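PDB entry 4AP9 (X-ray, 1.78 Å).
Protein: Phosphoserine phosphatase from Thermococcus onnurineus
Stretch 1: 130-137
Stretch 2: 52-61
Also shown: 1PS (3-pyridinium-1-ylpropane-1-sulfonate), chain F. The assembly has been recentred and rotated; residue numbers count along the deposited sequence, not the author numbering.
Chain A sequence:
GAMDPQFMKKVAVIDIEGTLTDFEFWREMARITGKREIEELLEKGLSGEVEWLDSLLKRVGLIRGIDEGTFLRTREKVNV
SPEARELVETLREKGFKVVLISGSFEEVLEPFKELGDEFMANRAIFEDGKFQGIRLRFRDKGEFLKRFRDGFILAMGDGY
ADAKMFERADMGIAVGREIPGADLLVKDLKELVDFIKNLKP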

# COMPACT_ATOMS: atom_id res chain seq x y z
N LYS A 130 45.17 3.85 -9.16
CA LYS A 130 44.75 3.06 -10.32
C LYS A 130 43.29 2.61 -10.19
O LYS A 130 42.85 2.20 -9.11
CB LYS A 130 45.65 1.85 -10.50
CG LYS A 130 47.13 2.17 -10.44
CD LYS A 130 47.54 3.09 -11.56
CE LYS A 130 49.06 3.25 -11.60
NZ LYS A 130 49.49 4.18 -12.67
N PHE A 131 42.56 2.67 -11.30
CA PHE A 131 41.13 2.37 -11.30
C PHE A 131 40.89 0.91 -10.97
O PHE A 131 41.43 0.01 -11.63
CB PHE A 131 40.51 2.74 -12.66
CG PHE A 131 39.03 2.49 -12.76
CD1 PHE A 131 38.12 3.40 -12.26
CD2 PHE A 131 38.55 1.33 -13.37
CE1 PHE A 131 36.75 3.18 -12.37
CE2 PHE A 131 37.18 1.09 -13.46
CZ PHE A 131 36.28 2.02 -12.97
N GLN A 132 40.07 0.66 -9.96
CA GLN A 132 39.75 -0.71 -9.57
C GLN A 132 38.33 -1.17 -9.92
O GLN A 132 38.11 -2.35 -10.16
CB GLN A 132 40.00 -0.92 -8.07
CG GLN A 132 41.46 -1.04 -7.71
CD GLN A 132 42.27 -1.73 -8.78
OE1 GLN A 132 41.92 -2.82 -9.24
NE2 GLN A 132 43.36 -1.10 -9.20
N GLY A 133 37.37 -0.25 -9.94
CA GLY A 133 35.99 -0.62 -10.22
C GLY A 133 35.00 0.50 -10.00
O GLY A 133 35.40 1.67 -9.84
N ILE A 134 33.72 0.16 -10.01
CA ILE A 134 32.65 1.15 -9.91
C ILE A 134 31.86 1.00 -8.60
O ILE A 134 31.63 -0.11 -8.14
CB ILE A 134 31.68 1.04 -11.10
CG1 ILE A 134 30.66 2.18 -11.10
CG2 ILE A 134 31.01 -0.33 -11.12
CD1 ILE A 134 29.87 2.31 -12.43
N ARG A 135 31.48 2.12 -8.01
CA ARG A 135 30.53 2.13 -6.91
C ARG A 135 29.18 2.41 -7.53
O ARG A 135 28.95 3.52 -8.01
CB ARG A 135 30.85 3.24 -5.90
CG ARG A 135 32.23 3.20 -5.26
CD ARG A 135 32.26 4.10 -4.01
NE ARG A 135 33.60 4.63 -3.75
CZ ARG A 135 34.56 3.96 -3.12
NH1 ARG A 135 34.33 2.72 -2.69
NH2 ARG A 135 35.76 4.51 -2.93
N LEU A 136 28.29 1.42 -7.52
CA LEU A 136 26.94 1.59 -8.06
C LEU A 136 26.06 2.18 -6.97
O LEU A 136 25.79 1.54 -5.96
CB LEU A 136 26.35 0.24 -8.51
CG LEU A 136 27.02 -0.51 -9.66
CD1 LEU A 136 26.26 -1.80 -9.95
CD2 LEU A 136 27.08 0.35 -10.91
N ARG A 137 25.63 3.42 -7.18
CA ARG A 137 25.02 4.17 -6.08
C ARG A 137 23.50 4.21 -6.17
O ARG A 137 22.82 4.71 -5.27
CB ARG A 137 25.63 5.56 -6.04
CG ARG A 137 27.15 5.49 -5.90
CD ARG A 137 27.79 6.85 -5.68
NE ARG A 137 27.32 7.47 -4.45
CZ ARG A 137 26.81 8.69 -4.38
NH1 ARG A 137 26.71 9.42 -5.48
NH2 ARG A 137 26.41 9.19 -3.22
N1 1PS F . 19.60 1.50 -20.26
C1 1PS F . 19.39 0.25 -20.68
C2 1PS F . 19.29 -0.03 -22.04
C3 1PS F . 19.71 2.52 -21.13
C4 1PS F . 19.60 2.31 -22.50
C5 1PS F . 19.39 1.01 -22.97
C6 1PS F . 19.74 1.73 -18.85
C7 1PS F . 19.79 3.20 -18.55
C8 1PS F . 20.92 3.53 -17.61
S1 1PS F . 20.43 3.17 -15.95
O1 1PS F . 21.19 4.04 -15.05
O2 1PS F . 20.78 1.80 -15.61
O3 1PS F . 19.00 3.31 -15.88
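Stretch 2 (52-61) WLDSLLKRVG

A helix that packs on an extended strand usually does so through one stripe of apolar side chains, and the pairing of residues 52-61 with 130-137 in this phosphatase is a compact example. Residues 130-135 form a strand, after which the chain leaves regular structure at Leu 136 and Arg 137. Residues 52-61 are helical throughout, and the helix continues beyond Gly 61. Its i to i+4 backbone hydrogen bonds run without a break from Leu 56 N to Trp 52 O (2.8 Å) through to Gly 61 N to Leu 57 O (3.0 Å). The helix runs nearly antiparallel to the strand, with a signed crossing angle of 160° and a closest approach of 8.4 Å between the axes. Consequently the C-terminal end of the helical stretch lies beside the strand, where the CA atoms of Gly 133 and Val 60 are 6.1 Å apart, while its beginning lies beside the loop, where the CA atoms of Leu 136 and Leu 53 are 10.1 Å apart.

The close approach occurs where the strand has no side chain: Val 60 CG1 rests 3.8 Å from Gly 133 CA. Val 60 is the most heavily covered residue of the contact. Its CG1 also lies 3.8 Å from Phe 131 CE2, and its CG2 meets Ile 134 CG2 at 4.0 Å, so the two methyls of one short side chain serve three strand residues. The edge of the Phe 131 ring faces the helix backbone, with CE2 3.7 Å from Val 60 O.

Further back along the helix, Ile 134 CG2 lies 4.0 Å from Leu 57 CD2, and Ile 134 CD1 reaches Leu 56 CD2 at 4.3 Å. The same Leu 56 CD2 touches Leu 136 CD2 at 4.0 Å, so this one methyl touches two residues of the first stretch. Leu 136 CD1 completes the series against Leu 53 CD1 at 3.7 Å. The CA-to-CB bonds of Leu 53 and Leu 57 point sideways, yet their side-chain ends come nearer. Leu 53, Leu 56, Leu 57 and Val 60 thus follow the three-and-four spacing of a helix face.

No direct hydrogen bond joins the stretches, but water 1 bridges them, donating to Val 60 O at 3.1 Å and, weakly, to Gln 132 O at 2.7 Å. The charged side chains of Lys 58 and Asp 54 make no contact with the strand: Lys 58 NZ forms a salt bridge with Asp 54 OD1 at 2.9 Å, one turn back along the helix.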

# COMPACT_ATOMS: atom_id res chain seq x y z
N TRP A 52 22.02 -4.67 -19.31
CA TRP A 52 22.77 -3.44 -19.09
C TRP A 52 23.90 -3.59 -18.07
O TRP A 52 25.03 -3.16 -18.32
CB TRP A 52 21.87 -2.27 -18.69
CG TRP A 52 22.64 -1.01 -18.48
CD1 TRP A 52 23.02 -0.47 -17.27
CD2 TRP A 52 23.16 -0.13 -19.49
NE1 TRP A 52 23.72 0.69 -17.48
CE2 TRP A 52 23.82 0.92 -18.84
CE3 TRP A 52 23.10 -0.14 -20.89
CZ2 TRP A 52 24.43 1.97 -19.53
CZ3 TRP A 52 23.71 0.90 -21.58
CH2 TRP A 52 24.37 1.93 -20.90
N LEU A 53 23.59 -4.20 -16.92
CA LEU A 53 24.60 -4.35 -15.89
C LEU A 53 25.72 -5.26 -16.36
O LEU A 53 26.89 -5.01 -16.07
CB LEU A 53 24.00 -4.88 -14.59
CG LEU A 53 25.01 -5.09 -13.47
CD1 LEU A 53 25.61 -3.74 -13.02
CD2 LEU A 53 24.36 -5.79 -12.30
N ASP A 54 25.37 -6.32 -17.07
CA ASP A 54 26.38 -7.22 -17.63
C ASP A 54 27.35 -6.42 -18.49
O ASP A 54 28.57 -6.52 -18.33
CB ASP A 54 25.71 -8.33 -18.45
CG ASP A 54 26.71 -9.28 -19.07
OD1 ASP A 54 27.78 -9.49 -18.48
OD2 ASP A 54 26.43 -9.82 -20.17
N SER A 55 26.81 -5.61 -19.40
CA SER A 55 27.64 -4.80 -20.28
C SER A 55 28.48 -3.77 -19.52
O SER A 55 29.67 -3.57 -19.81
CB SER A 55 26.78 -4.10 -21.32
OG SER A 55 27.61 -3.52 -22.31
N LEU A 56 27.87 -3.12 -18.54
CA LEU A 56 28.56 -2.10 -17.75
C LEU A 56 29.75 -2.69 -17.02
O LEU A 56 30.85 -2.13 -17.06
CB LEU A 56 27.60 -1.45 -16.75
CG LEU A 56 28.19 -0.40 -15.80
CD1 LEU A 56 28.94 0.66 -16.62
CD2 LEU A 56 27.09 0.24 -14.95
N LEU A 57 29.55 -3.82 -16.35
CA LEU A 57 30.64 -4.38 -15.56
C LEU A 57 31.75 -4.92 -16.45
O LEU A 57 32.92 -4.94 -16.05
CB LEU A 57 30.14 -5.45 -14.60
CG LEU A 57 29.19 -4.92 -13.53
CD1 LEU A 57 28.88 -6.01 -12.53
CD2 LEU A 57 29.79 -3.68 -12.83
N LYS A 58 31.40 -5.37 -17.65
CA LYS A 58 32.43 -5.80 -18.61
C LYS A 58 33.28 -4.61 -19.08
O LYS A 58 34.50 -4.74 -19.26
CB LYS A 58 31.81 -6.52 -19.81
CG LYS A 58 31.36 -7.95 -19.54
CD LYS A 58 30.85 -8.62 -20.82
CE LYS A 58 30.86 -10.16 -20.70
NZ LYS A 58 30.19 -10.68 -19.47
N ARG A 59 32.65 -3.46 -19.28
CA ARG A 59 33.37 -2.24 -19.63
C ARG A 59 34.28 -1.83 -18.46
O ARG A 59 35.44 -1.48 -18.65
CB ARG A 59 32.39 -1.12 -19.98
CG ARG A 59 31.80 -1.26 -21.40
CD ARG A 59 30.77 -0.19 -21.72
NE ARG A 59 29.47 -0.49 -21.12
CZ ARG A 59 28.61 0.41 -20.68
NH1 ARG A 59 28.89 1.70 -20.75
NH2 ARG A 59 27.47 0.02 -20.15
N VAL A 60 33.74 -1.90 -17.25
CA VAL A 60 34.51 -1.53 -16.07
C VAL A 60 35.77 -2.39 -15.95
O VAL A 60 36.85 -1.88 -15.65
CB VAL A 60 33.67 -1.66 -14.81
CG1 VAL A 60 34.56 -1.71 -13.55
CG2 VAL A 60 32.69 -0.52 -14.75
N GLY A 61 35.60 -3.68 -16.23
CA GLY A 61 36.69 -4.63 -16.20
C GLY A 61 37.79 -4.29 -17.18
O GLY A 61 38.97 -4.46 -16.88
O HOH W 1 38.15 -2.48 -12.87